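Long-range contacts in Abbfa_003403 (Acinetobacter baumannii, PDB 4ZXH), which acts as a four-domain nonribosomal peptide synthetase, whose condensation, adenylation, carrier and thioesterase domains probably assemble and release a peptide product: residues 3-8 with 53-58; 92-97 with 127-132. All coordinates share one frame; numbering follows the deposited sequence.

Contact 1. Residues 3-8 with 53-58. With PX4 (1,2-dimyristoyl-sn-glycero-3-phosphocholine), chain C.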
ATOM      1  N   MET A   3     -13.031  17.775 -43.099  1.00 85.16           N
ATOM      2  CA  MET A   3     -11.881  18.621 -42.887  1.00 76.79           C
ATOM      3  C   MET A   3     -10.826  18.234 -43.917  1.00 79.83           C
ATOM      4  O   MET A   3      -9.652  18.029 -43.596  1.00 69.75           O
ATOM      5  CB  MET A   3     -11.386  18.442 -41.457  1.00 76.24           C
ATOM      6  CG  MET A   3     -10.436  19.494 -40.943  1.00 82.34           C
ATOM      7  SD  MET A   3      -9.746  18.933 -39.384  1.00 97.79           S
ATOM      8  CE  MET A   3      -8.999  17.386 -39.900  1.00 50.67           C
ATOM      9  N   ASN A   4     -11.286  18.105 -45.161  1.00 87.30           N
ATOM     10  CA  ASN A   4     -10.422  17.824 -46.296  1.00 95.34           C
ATOM     11  C   ASN A   4      -9.525  19.019 -46.566  1.00 96.89           C
ATOM     12  O   ASN A   4      -8.338  18.862 -46.866  1.00101.01           O
ATOM     13  CB  ASN A   4     -11.246  17.495 -47.546  1.00101.21           C
ATOM     14  CG  ASN A   4     -12.325  16.456 -47.284  1.00102.25           C
ATOM     15  OD1 ASN A   4     -12.085  15.248 -47.377  1.00102.26           O
ATOM     16  ND2 ASN A   4     -13.527  16.924 -46.960  1.00100.75           N
ATOM     17  N   ASN A   5     -10.106  20.213 -46.437  1.00 93.35           N
ATOM     18  CA  ASN A   5      -9.409  21.485 -46.659  1.00 92.70           C
ATOM     19  C   ASN A   5      -8.211  21.767 -45.730  1.00 91.19           C
ATOM     20  O   ASN A   5      -8.001  22.915 -45.327  1.00 87.25           O
ATOM     21  CB  ASN A   5     -10.397  22.660 -46.525  1.00 92.17           C
ATOM     22  CG  ASN A   5     -11.579  22.569 -47.490  1.00 91.77           C
ATOM     23  OD1 ASN A   5     -11.519  21.878 -48.507  1.00 97.20           O
ATOM     24  ND2 ASN A   5     -12.657  23.285 -47.171  1.00 80.21           N
ATOM     25  N   LEU A   6      -7.434  20.740 -45.388  1.00 89.83           N
ATOM     26  CA  LEU A   6      -6.223  20.937 -44.593  1.00 84.05           C
ATOM     27  C   LEU A   6      -4.985  20.291 -45.216  1.00 90.23           C
ATOM     28  O   LEU A   6      -3.985  20.969 -45.455  1.00 89.24           O
ATOM     29  CB  LEU A   6      -6.413  20.398 -43.175  1.00 80.50           C
ATOM     30  CG  LEU A   6      -6.983  21.348 -42.119  1.00 73.11           C
ATOM     31  CD1 LEU A   6      -6.992  20.672 -40.760  1.00 70.37           C
ATOM     32  CD2 LEU A   6      -6.170  22.627 -42.054  1.00 60.60           C
ATOM     33  N   ALA A   7      -5.059  18.985 -45.461  1.00 96.32           N
ATOM     34  CA  ALA A   7      -3.923  18.194 -45.944  1.00 99.15           C
ATOM     35  C   ALA A   7      -2.739  18.171 -44.957  1.00 98.85           C
ATOM     36  O   ALA A   7      -2.307  19.196 -44.411  1.00 85.34           O
ATOM     37  CB  ALA A   7      -3.464  18.690 -47.329  1.00 95.32           C
ATOM     38  N   ARG A   8      -2.239  16.959 -44.734  1.00104.73           N
ATOM     39  CA  ARG A   8      -1.078  16.708 -43.898  1.00102.70           C
ATOM     40  C   ARG A   8       0.181  16.756 -44.754  1.00105.85           C
ATOM     41  O   ARG A   8       0.453  15.836 -45.535  1.00106.50           O
ATOM     42  CB  ARG A   8      -1.211  15.343 -43.211  1.00100.00           C
ATOM     43  CG  ARG A   8      -0.366  15.127 -41.960  1.00102.39           C
ATOM     44  CD  ARG A   8      -1.019  14.048 -41.100  1.00104.79           C
ATOM     45  NE  ARG A   8      -1.983  13.264 -41.880  1.00106.50           N
ATOM     46  CZ  ARG A   8      -3.090  12.707 -41.390  1.00102.16           C
ATOM     47  NH1 ARG A   8      -3.403  12.837 -40.106  1.00101.83           N
ATOM     48  NH2 ARG A   8      -3.893  12.024 -42.189  1.00 98.00           N
ATOM     49  N   LEU A  53     -21.501  31.817 -41.123  1.00 54.62           N
ATOM     50  CA  LEU A  53     -20.247  31.370 -40.503  1.00 56.50           C
ATOM     51  C   LEU A  53     -19.274  30.889 -41.573  1.00 67.37           C
ATOM     52  O   LEU A  53     -18.064  31.117 -41.480  1.00 67.76           O
ATOM     53  CB  LEU A  53     -20.505  30.255 -39.481  1.00 43.42           C
ATOM     54  CG  LEU A  53     -19.320  29.747 -38.653  1.00 45.52           C
ATOM     55  CD1 LEU A  53     -18.573  30.903 -37.982  1.00 48.17           C
ATOM     56  CD2 LEU A  53     -19.763  28.737 -37.609  1.00 32.75           C
ATOM     57  N   GLY A  54     -19.815  30.231 -42.594  1.00 66.14           N
ATOM     58  CA  GLY A  54     -19.023  29.777 -43.723  1.00 61.46           C
ATOM     59  C   GLY A  54     -17.875  28.880 -43.306  1.00 53.51           C
ATOM     60  O   GLY A  54     -18.066  27.909 -42.566  1.00 46.75           O
ATOM     61  N   ASN A  55     -16.680  29.237 -43.770  1.00 56.11           N
ATOM     62  CA  ASN A  55     -15.468  28.460 -43.550  1.00 54.68           C
ATOM     63  C   ASN A  55     -14.615  29.033 -42.411  1.00 50.34           C
ATOM     64  O   ASN A  55     -13.481  28.598 -42.189  1.00 50.80           O
ATOM     65  CB  ASN A  55     -14.646  28.415 -44.841  1.00 64.57           C
ATOM     66  CG  ASN A  55     -13.793  27.167 -44.957  1.00 75.26           C
ATOM     67  OD1 ASN A  55     -13.789  26.311 -44.076  1.00 75.75           O
ATOM     68  ND2 ASN A  55     -13.049  27.070 -46.049  1.00 85.46           N
ATOM     69  N   LYS A  56     -15.166  30.001 -41.681  1.00 45.31           N
ATOM     70  CA  LYS A  56     -14.405  30.704 -40.647  1.00 42.22           C
ATOM     71  C   LYS A  56     -13.745  29.810 -39.576  1.00 40.57           C
ATOM     72  O   LYS A  56     -12.664  30.145 -39.082  1.00 39.49           O
ATOM     73  CB  LYS A  56     -15.298  31.739 -39.958  1.00 40.66           C
ATOM     74  CG  LYS A  56     -15.519  32.991 -40.783  1.00 48.50           C
ATOM     75  CD  LYS A  56     -16.221  34.061 -39.981  1.00 47.98           C
ATOM     76  CE  LYS A  56     -16.705  35.171 -40.901  1.00 51.74           C
ATOM     77  NZ  LYS A  56     -17.712  34.658 -41.866  1.00 59.05           N
ATOM     78  N   PRO A  57     -14.388  28.693 -39.193  1.00 34.04           N
ATOM     79  CA  PRO A  57     -13.705  27.904 -38.166  1.00 36.05           C
ATOM     80  C   PRO A  57     -12.334  27.371 -38.608  1.00 39.79           C
ATOM     81  O   PRO A  57     -11.368  27.582 -37.879  1.00 33.08           O
ATOM     82  CB  PRO A  57     -14.691  26.768 -37.901  1.00 33.28           C
ATOM     83  CG  PRO A  57     -16.001  27.381 -38.160  1.00 35.32           C
ATOM     84  CD  PRO A  57     -15.782  28.247 -39.365  1.00 38.98           C
ATOM     85  N   ILE A  58     -12.246  26.728 -39.769  1.00 43.38           N
ATOM     86  CA  ILE A  58     -10.955  26.296 -40.302  1.00 39.55           C
ATOM     87  C   ILE A  58      -9.991  27.485 -40.485  1.00 44.80           C
ATOM     88  O   ILE A  58      -8.834  27.406 -40.076  1.00 44.34           O
ATOM     89  CB  ILE A  58     -11.107  25.561 -41.658  1.00 52.46           C
ATOM     90  CG1 ILE A  58     -12.011  24.335 -41.534  1.00 54.16           C
ATOM     91  CG2 ILE A  58      -9.757  25.106 -42.168  1.00 55.18           C
ATOM     92  CD1 ILE A  58     -11.378  23.194 -40.782  1.00 53.95           C
TER
HETATM   93  O1  PX4 C1402     -18.427  19.912 -42.144  1.00148.30           O
HETATM   94  O2  PX4 C1402     -20.894  20.126 -41.329  1.00149.11           O
HETATM   95  P1  PX4 C1402     -19.582  20.779 -41.692  1.00150.51           P
HETATM   96  O3  PX4 C1402     -19.868  21.951 -42.767  1.00119.53           O
HETATM   97  C1  PX4 C1402     -19.643  21.831 -44.173  1.00121.26           C
HETATM   98  C2  PX4 C1402     -20.279  23.038 -44.869  1.00122.29           C
HETATM   99  N1  PX4 C1402     -19.916  23.148 -46.299  1.00123.08           N
HETATM  100  C3  PX4 C1402     -19.855  21.818 -46.929  1.00120.67           C
HETATM  101  C4  PX4 C1402     -20.931  23.963 -46.990  1.00121.87           C
HETATM  102  C5  PX4 C1402     -18.616  23.822 -46.434  1.00122.03           C
HETATM  103  O4  PX4 C1402     -19.101  21.688 -40.443  1.00111.11           O
HETATM  104  C6  PX4 C1402     -19.771  21.741 -39.180  1.00103.62           C
HETATM  105  C7  PX4 C1402     -18.737  22.048 -38.102  1.00 92.79           C
HETATM  106  C8  PX4 C1402     -17.445  21.401 -38.596  1.00 90.53           C
HETATM  107  O5  PX4 C1402     -16.387  21.617 -37.667  1.00 89.45           O
HETATM  108  C9  PX4 C1402     -15.009  21.789 -38.111  1.00 75.52           C
HETATM  109  O6  PX4 C1402     -14.756  21.915 -39.296  1.00 74.96           O
HETATM  110  C10 PX4 C1402     -13.899  21.821 -37.091  1.00 63.37           C
HETATM  111  C11 PX4 C1402     -13.412  23.244 -36.858  1.00 48.53           C
HETATM  112  C12 PX4 C1402     -13.552  23.592 -35.384  1.00 36.92           C
HETATM  113  C13 PX4 C1402     -12.379  24.465 -34.957  1.00 32.33           C
HETATM  114  C14 PX4 C1402     -12.879  25.768 -34.355  1.00 30.88           C
HETATM  115  C15 PX4 C1402     -11.729  26.757 -34.322  1.00 28.27           C
HETATM  116  C16 PX4 C1402     -11.487  27.222 -32.900  1.00 21.25           C
HETATM  117  C17 PX4 C1402     -10.188  27.999 -32.810  1.00 20.78           C
HETATM  118  C18 PX4 C1402      -9.025  27.055 -32.505  1.00 26.15           C
HETATM  119  C19 PX4 C1402      -8.567  27.163 -31.060  1.00 18.92           C
HETATM  120  C20 PX4 C1402      -7.817  25.898 -30.656  1.00 32.76           C
HETATM  121  C21 PX4 C1402      -7.248  26.031 -29.243  1.00 34.96           C
HETATM  122  C22 PX4 C1402      -7.124  24.694 -28.530  1.00 25.51           C
HETATM  123  O7  PX4 C1402     -18.556  23.464 -37.940  1.00 82.08           O
HETATM  124  C23 PX4 C1402     -18.573  23.893 -36.535  1.00 68.97           C
HETATM  125  O8  PX4 C1402     -19.193  23.201 -35.750  1.00 70.77           O
HETATM  126  C24 PX4 C1402     -17.824  25.146 -36.073  1.00 54.67           C
HETATM  127  C25 PX4 C1402     -17.954  25.496 -34.581  1.00 38.16           C
HETATM  128  C26 PX4 C1402     -17.031  26.652 -34.152  1.00 31.81           C
HETATM  129  C27 PX4 C1402     -17.074  26.945 -32.639  1.00 29.80           C
HETATM  130  C28 PX4 C1402     -16.203  28.126 -32.199  1.00 29.52           C
HETATM  131  C29 PX4 C1402     -16.252  28.405 -30.686  1.00 22.84           C
HETATM  132  C30 PX4 C1402     -15.424  29.629 -30.265  1.00 26.54           C
HETATM  133  C31 PX4 C1402     -14.806  29.581 -28.846  1.00 35.08           C
HETATM  134  C32 PX4 C1402     -13.543  28.704 -28.821  1.00 45.08           C
HETATM  135  C33 PX4 C1402     -12.561  28.942 -27.665  1.00 45.07           C
HETATM  136  C34 PX4 C1402     -11.635  27.740 -27.457  1.00 41.96           C
HETATM  137  C35 PX4 C1402     -10.236  28.049 -26.917  1.00 33.83           C
HETATM  138  C36 PX4 C1402      -9.969  27.350 -25.593  1.00 18.96           C
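The N-terminal loop ahead of strand 13-18 is laid against the first turn of helix 56-67 in the condensation domain, beside the acyl-ester region of a bound phospholipid. A type II' beta turn from L53 to K56, closed by K56 N to L53 O at 3.1 Å, leads the chain into that helix. Packing is densest round I58, which carries the largest share of the buried surface. Its CG1 is anti to the carbonyl carbon (chi1 -58°) and its second torsion is turned to -72°, so that CD1 meets CG of M3 at 3.8 Å, the two chains crossing obliquely. The same CD1 comes within 3.9 Å of PX4 O6, the carbonyl oxygen of an acyl ester, and thus joins loop and lipid. The other branch of I58 has looser neighbours: CG2 is 4.4 Å from L6 CD2. M3 extends through its first two torsions and bends at the third, its side chain lying about 5 Å from a nickel ion.

Toward solvent the contact thins to N5 and N55. Their amide planes are 66° apart, and ND2 of N5 stays 4.0 Å from ND2 of N55, two donors with no bond between them. N55 occupies the helix N-cap position, yet its side chain makes no capping bond. In the first turn of the helix, P57 sets its CG 3.6 Å from PX4 C24, near the start of the second acyl chain.

Contact 2. Residues 92-97 with 127-132. With PX4 (1,2-dimyristoyl-sn-glycero-3-phosphocholine), chain C.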
ATOM      1  N   PRO A  92      -3.863  19.254 -36.963  1.00 40.42           N
ATOM      2  CA  PRO A  92      -4.774  19.346 -35.820  1.00 31.14           C
ATOM      3  C   PRO A  92      -5.489  18.041 -35.619  1.00 32.10           C
ATOM      4  O   PRO A  92      -5.796  17.353 -36.598  1.00 37.09           O
ATOM      5  CB  PRO A  92      -5.766  20.443 -36.228  1.00 27.48           C
ATOM      6  CG  PRO A  92      -5.099  21.174 -37.364  1.00 41.66           C
ATOM      7  CD  PRO A  92      -4.268  20.140 -38.067  1.00 35.93           C
ATOM      8  N   ASN A  93      -5.740  17.703 -34.363  1.00 34.01           N
ATOM      9  CA  ASN A  93      -6.501  16.518 -34.030  1.00 25.48           C
ATOM     10  C   ASN A  93      -7.934  16.917 -33.669  1.00 29.84           C
ATOM     11  O   ASN A  93      -8.280  17.185 -32.502  1.00 34.67           O
ATOM     12  CB  ASN A  93      -5.821  15.757 -32.895  1.00 24.71           C
ATOM     13  CG  ASN A  93      -6.491  14.452 -32.602  1.00 36.99           C
ATOM     14  OD1 ASN A  93      -7.483  14.105 -33.241  1.00 51.08           O
ATOM     15  ND2 ASN A  93      -5.957  13.706 -31.643  1.00 31.49           N
ATOM     16  N   ILE A  94      -8.757  16.960 -34.702  1.00 25.84           N
ATOM     17  CA  ILE A  94     -10.143  17.382 -34.617  1.00 35.75           C
ATOM     18  C   ILE A  94     -11.077  16.226 -34.980  1.00 33.19           C
ATOM     19  O   ILE A  94     -11.134  15.799 -36.137  1.00 35.96           O
ATOM     20  CB  ILE A  94     -10.381  18.595 -35.546  1.00 37.81           C
ATOM     21  CG1 ILE A  94      -9.547  19.773 -35.055  1.00 35.42           C
ATOM     22  CG2 ILE A  94     -11.845  18.990 -35.591  1.00 34.16           C
ATOM     23  CD1 ILE A  94      -9.917  21.057 -35.708  1.00 44.13           C
ATOM     24  N   ILE A  95     -11.786  15.719 -33.973  1.00 34.84           N
ATOM     25  CA  ILE A  95     -12.717  14.595 -34.115  1.00 31.15           C
ATOM     26  C   ILE A  95     -14.137  15.114 -34.307  1.00 33.06           C
ATOM     27  O   ILE A  95     -14.539  16.064 -33.627  1.00 32.66           O
ATOM     28  CB  ILE A  95     -12.708  13.682 -32.881  1.00 25.60           C
ATOM     29  CG1 ILE A  95     -11.288  13.440 -32.393  1.00 31.32           C
ATOM     30  CG2 ILE A  95     -13.357  12.344 -33.206  1.00 34.64           C
ATOM     31  CD1 ILE A  95     -10.445  12.781 -33.412  1.00 37.21           C
ATOM     32  N   PHE A  96     -14.899  14.496 -35.210  1.00 29.24           N
ATOM     33  CA  PHE A  96     -16.244  14.969 -35.520  1.00 33.46           C
ATOM     34  C   PHE A  96     -17.246  13.828 -35.597  1.00 41.35           C
ATOM     35  O   PHE A  96     -17.142  12.978 -36.466  1.00 53.75           O
ATOM     36  CB  PHE A  96     -16.226  15.746 -36.834  1.00 44.56           C
ATOM     37  CG  PHE A  96     -17.557  16.327 -37.214  1.00 57.42           C
ATOM     38  CD1 PHE A  96     -18.138  17.323 -36.438  1.00 54.54           C
ATOM     39  CD2 PHE A  96     -18.218  15.891 -38.366  1.00 66.68           C
ATOM     40  CE1 PHE A  96     -19.364  17.865 -36.779  1.00 62.03           C
ATOM     41  CE2 PHE A  96     -19.444  16.425 -38.727  1.00 67.67           C
ATOM     42  CZ  PHE A  96     -20.022  17.417 -37.928  1.00 72.48           C
ATOM     43  N   SER A  97     -18.232  13.824 -34.705  1.00 42.53           N
ATOM     44  CA  SER A  97     -19.154  12.689 -34.562  1.00 35.10           C
ATOM     45  C   SER A  97     -20.592  13.127 -34.792  1.00 39.48           C
ATOM     46  O   SER A  97     -20.911  14.294 -34.604  1.00 38.43           O
ATOM     47  CB  SER A  97     -19.035  12.099 -33.170  1.00 30.83           C
ATOM     48  OG  SER A  97     -17.728  12.307 -32.669  1.00 42.80           O
ATOM     49  N   TRP A 127      -3.266  18.892 -27.648  1.00 23.02           N
ATOM     50  CA  TRP A 127      -4.618  19.380 -27.478  1.00 21.72           C
ATOM     51  C   TRP A 127      -5.494  18.763 -28.562  1.00 24.11           C
ATOM     52  O   TRP A 127      -4.981  18.302 -29.585  1.00 33.01           O
ATOM     53  CB  TRP A 127      -4.648  20.907 -27.534  1.00 22.82           C
ATOM     54  CG  TRP A 127      -3.950  21.469 -28.728  1.00 23.27           C
ATOM     55  CD1 TRP A 127      -2.611  21.697 -28.866  1.00 22.22           C
ATOM     56  CD2 TRP A 127      -4.559  21.901 -29.947  1.00 23.44           C
ATOM     57  NE1 TRP A 127      -2.345  22.233 -30.107  1.00 30.40           N
ATOM     58  CE2 TRP A 127      -3.528  22.376 -30.789  1.00 33.10           C
ATOM     59  CE3 TRP A 127      -5.876  21.943 -30.412  1.00 25.67           C
ATOM     60  CZ2 TRP A 127      -3.776  22.877 -32.072  1.00 37.17           C
ATOM     61  CZ3 TRP A 127      -6.125  22.453 -31.697  1.00 25.89           C
ATOM     62  CH2 TRP A 127      -5.082  22.902 -32.507  1.00 24.36           C
ATOM     63  N   ARG A 128      -6.803  18.717 -28.314  1.00 23.70           N
ATOM     64  CA  ARG A 128      -7.778  18.147 -29.250  1.00 22.77           C
ATOM     65  C   ARG A 128      -9.062  18.948 -29.236  1.00 31.06           C
ATOM     66  O   ARG A 128      -9.390  19.610 -28.247  1.00 28.43           O
ATOM     67  CB  ARG A 128      -8.127  16.720 -28.893  1.00 28.01           C
ATOM     68  CG  ARG A 128      -6.975  15.780 -28.782  1.00 30.37           C
ATOM     69  CD  ARG A 128      -7.520  14.380 -28.708  1.00 30.79           C
ATOM     70  NE  ARG A 128      -8.399  14.167 -27.560  1.00 33.01           N
ATOM     71  CZ  ARG A 128      -8.009  13.546 -26.448  1.00 29.93           C
ATOM     72  NH1 ARG A 128      -6.760  13.104 -26.349  1.00 24.16           N
ATOM     73  NH2 ARG A 128      -8.862  13.346 -25.449  1.00 23.25           N
ATOM     74  N   ILE A 129      -9.800  18.856 -30.332  1.00 32.09           N
ATOM     75  CA  ILE A 129     -11.134  19.414 -30.406  1.00 31.98           C
ATOM     76  C   ILE A 129     -12.106  18.305 -30.747  1.00 36.23           C
ATOM     77  O   ILE A 129     -11.914  17.607 -31.749  1.00 46.87           O
ATOM     78  CB  ILE A 129     -11.232  20.516 -31.466  1.00 30.93           C
ATOM     79  CG1 ILE A 129     -10.268  21.646 -31.130  1.00 24.01           C
ATOM     80  CG2 ILE A 129     -12.667  21.013 -31.567  1.00 29.97           C
ATOM     81  CD1 ILE A 129      -9.991  22.557 -32.291  1.00 32.19           C
ATOM     82  N   HIS A 130     -13.138  18.133 -29.925  1.00 27.73           N
ATOM     83  CA  HIS A 130     -14.136  17.091 -30.165  1.00 26.61           C
ATOM     84  C   HIS A 130     -15.455  17.739 -30.564  1.00 23.51           C
ATOM     85  O   HIS A 130     -16.004  18.506 -29.784  1.00 30.46           O
ATOM     86  CB  HIS A 130     -14.344  16.233 -28.916  1.00 27.09           C
ATOM     87  CG  HIS A 130     -13.178  15.366 -28.550  1.00 29.41           C
ATOM     88  ND1 HIS A 130     -13.063  14.057 -28.968  1.00 33.52           N
ATOM     89  CD2 HIS A 130     -12.103  15.601 -27.760  1.00 36.15           C
ATOM     90  CE1 HIS A 130     -11.953  13.533 -28.474  1.00 31.20           C
ATOM     91  NE2 HIS A 130     -11.349  14.448 -27.738  1.00 30.13           N
ATOM     92  N   CYS A 131     -15.967  17.439 -31.754  1.00 24.61           N
ATOM     93  CA  CYS A 131     -17.221  18.047 -32.221  1.00 25.41           C
ATOM     94  C   CYS A 131     -18.362  17.052 -32.371  1.00 34.62           C
ATOM     95  O   CYS A 131     -18.157  15.919 -32.778  1.00 33.89           O
ATOM     96  CB  CYS A 131     -17.023  18.746 -33.560  1.00 26.27           C
ATOM     97  SG  CYS A 131     -15.628  19.838 -33.581  1.00 50.20           S
ATOM     98  N   TYR A 132     -19.573  17.501 -32.065  1.00 36.94           N
ATOM     99  CA  TYR A 132     -20.742  16.655 -32.142  1.00 27.74           C
ATOM    100  C   TYR A 132     -21.897  17.415 -32.749  1.00 35.81           C
ATOM    101  O   TYR A 132     -22.251  18.492 -32.276  1.00 44.83           O
ATOM    102  CB  TYR A 132     -21.132  16.165 -30.762  1.00 27.22           C
ATOM    103  CG  TYR A 132     -20.005  15.530 -29.996  1.00 26.14           C
ATOM    104  CD1 TYR A 132     -19.811  14.150 -30.007  1.00 26.53           C
ATOM    105  CD2 TYR A 132     -19.148  16.305 -29.238  1.00 27.86           C
ATOM    106  CE1 TYR A 132     -18.782  13.571 -29.292  1.00 28.64           C
ATOM    107  CE2 TYR A 132     -18.122  15.737 -28.519  1.00 29.33           C
ATOM    108  CZ  TYR A 132     -17.945  14.383 -28.548  1.00 29.92           C
ATOM    109  OH  TYR A 132     -16.912  13.853 -27.834  1.00 35.66           O
TER
HETATM  110  O1  PX4 C1402     -18.427  19.912 -42.144  1.00148.30           O
HETATM  111  O2  PX4 C1402     -20.894  20.126 -41.329  1.00149.11           O
HETATM  112  P1  PX4 C1402     -19.582  20.779 -41.692  1.00150.51           P
HETATM  113  O3  PX4 C1402     -19.868  21.951 -42.767  1.00119.53           O
HETATM  114  C1  PX4 C1402     -19.643  21.831 -44.173  1.00121.26           C
HETATM  115  C2  PX4 C1402     -20.279  23.038 -44.869  1.00122.29           C
HETATM  116  N1  PX4 C1402     -19.916  23.148 -46.299  1.00123.08           N
HETATM  117  C3  PX4 C1402     -19.855  21.818 -46.929  1.00120.67           C
HETATM  118  C4  PX4 C1402     -20.931  23.963 -46.990  1.00121.87           C
HETATM  119  C5  PX4 C1402     -18.616  23.822 -46.434  1.00122.03           C
HETATM  120  O4  PX4 C1402     -19.101  21.688 -40.443  1.00111.11           O
HETATM  121  C6  PX4 C1402     -19.771  21.741 -39.180  1.00103.62           C
HETATM  122  C7  PX4 C1402     -18.737  22.048 -38.102  1.00 92.79           C
HETATM  123  C8  PX4 C1402     -17.445  21.401 -38.596  1.00 90.53           C
HETATM  124  O5  PX4 C1402     -16.387  21.617 -37.667  1.00 89.45           O
HETATM  125  C9  PX4 C1402     -15.009  21.789 -38.111  1.00 75.52           C
HETATM  126  O6  PX4 C1402     -14.756  21.915 -39.296  1.00 74.96           O
HETATM  127  C10 PX4 C1402     -13.899  21.821 -37.091  1.00 63.37           C
HETATM  128  C11 PX4 C1402     -13.412  23.244 -36.858  1.00 48.53           C
HETATM  129  C12 PX4 C1402     -13.552  23.592 -35.384  1.00 36.92           C
HETATM  130  C13 PX4 C1402     -12.379  24.465 -34.957  1.00 32.33           C
HETATM  131  C14 PX4 C1402     -12.879  25.768 -34.355  1.00 30.88           C
HETATM  132  C15 PX4 C1402     -11.729  26.757 -34.322  1.00 28.27           C
HETATM  133  C16 PX4 C1402     -11.487  27.222 -32.900  1.00 21.25           C
HETATM  134  C17 PX4 C1402     -10.188  27.999 -32.810  1.00 20.78           C
HETATM  135  C18 PX4 C1402      -9.025  27.055 -32.505  1.00 26.15           C
HETATM  136  C19 PX4 C1402      -8.567  27.163 -31.060  1.00 18.92           C
HETATM  137  C20 PX4 C1402      -7.817  25.898 -30.656  1.00 32.76           C
HETATM  138  C21 PX4 C1402      -7.248  26.031 -29.243  1.00 34.96           C
HETATM  139  C22 PX4 C1402      -7.124  24.694 -28.530  1.00 25.51           C
HETATM  140  O7  PX4 C1402     -18.556  23.464 -37.940  1.00 82.08           O
HETATM  141  C23 PX4 C1402     -18.573  23.893 -36.535  1.00 68.97           C
HETATM  142  O8  PX4 C1402     -19.193  23.201 -35.750  1.00 70.77           O
HETATM  143  C24 PX4 C1402     -17.824  25.146 -36.073  1.00 54.67           C
HETATM  144  C25 PX4 C1402     -17.954  25.496 -34.581  1.00 38.16           C
HETATM  145  C26 PX4 C1402     -17.031  26.652 -34.152  1.00 31.81           C
HETATM  146  C27 PX4 C1402     -17.074  26.945 -32.639  1.00 29.80           C
HETATM  147  C28 PX4 C1402     -16.203  28.126 -32.199  1.00 29.52           C
HETATM  148  C29 PX4 C1402     -16.252  28.405 -30.686  1.00 22.84           C
HETATM  149  C30 PX4 C1402     -15.424  29.629 -30.265  1.00 26.54           C
HETATM  150  C31 PX4 C1402     -14.806  29.581 -28.846  1.00 35.08           C
HETATM  151  C32 PX4 C1402     -13.543  28.704 -28.821  1.00 45.08           C
HETATM  152  C33 PX4 C1402     -12.561  28.942 -27.665  1.00 45.07           C
HETATM  153  C34 PX4 C1402     -11.635  27.740 -27.457  1.00 41.96           C
HETATM  154  C35 PX4 C1402     -10.236  28.049 -26.917  1.00 33.83           C
HETATM  155  C36 PX4 C1402      -9.969  27.350 -25.593  1.00 18.96           C
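A beta-alpha-beta crossover of the condensation domain brings these strands together: 94-98, at the edge of its mixed sheet, runs parallel to 127-135 after helix 104-115, the segment axes 14° apart. The hydrogen-bonded register is that of a parallel pair, with I129 bonded on both sides: its N donates to N93 O (3.1 Å) and its O accepts I95 N (2.9 Å), nearly along the C=O axis. The pattern repeats two residues on, at C131, whose N gives to I95 O and whose O accepts S97 N.

I94, F96, I129 and C131 share the face turned to the phospholipid. I94 and I129 lie alongside, CD1 to CD1 at 3.7 Å, while I94 CG2 reaches PX4 C10 at 3.8 Å. C131 CB meets the edge of the F96 ring at CD1, and W127 brings CE3 to 3.6 Å from PX4 C22, the end of an acyl chain; its indole nitrogen is bonded to L71 O.

On the other face, Y132 packs against helix 104-115, its hydroxyl bonded to D114. At the start of the pair N93 and R128 run alongside each other, N93 ND2 against the aliphatic CD of R128. R128 NE donates to H130 NE2 at 3.0 Å, from 25° out of the imidazole plane.

Both contacts involve the condensation domain and border the same lipid, but they differ in depth and chemistry. Contact 2 is buried and joins two strands through regular backbone bonds, covering 551 Å² in all. Contact 1 is only partly buried, covers 169 Å², and relies on apolar side chains, with its asparagine pair on the solvent side. They meet directly, their centres 13 Å apart: L6 CD1 lies 3.9 Å from P92 CD, and M3 SD is equally close to I94 CB. Helix 56-67 also serves both, I58 receiving the loop while L61 and M65 further along touch P92. Along the lipid, contact 1 meets the ester region, whereas contact 2 runs from there, at I94, to an acyl terminus at W127.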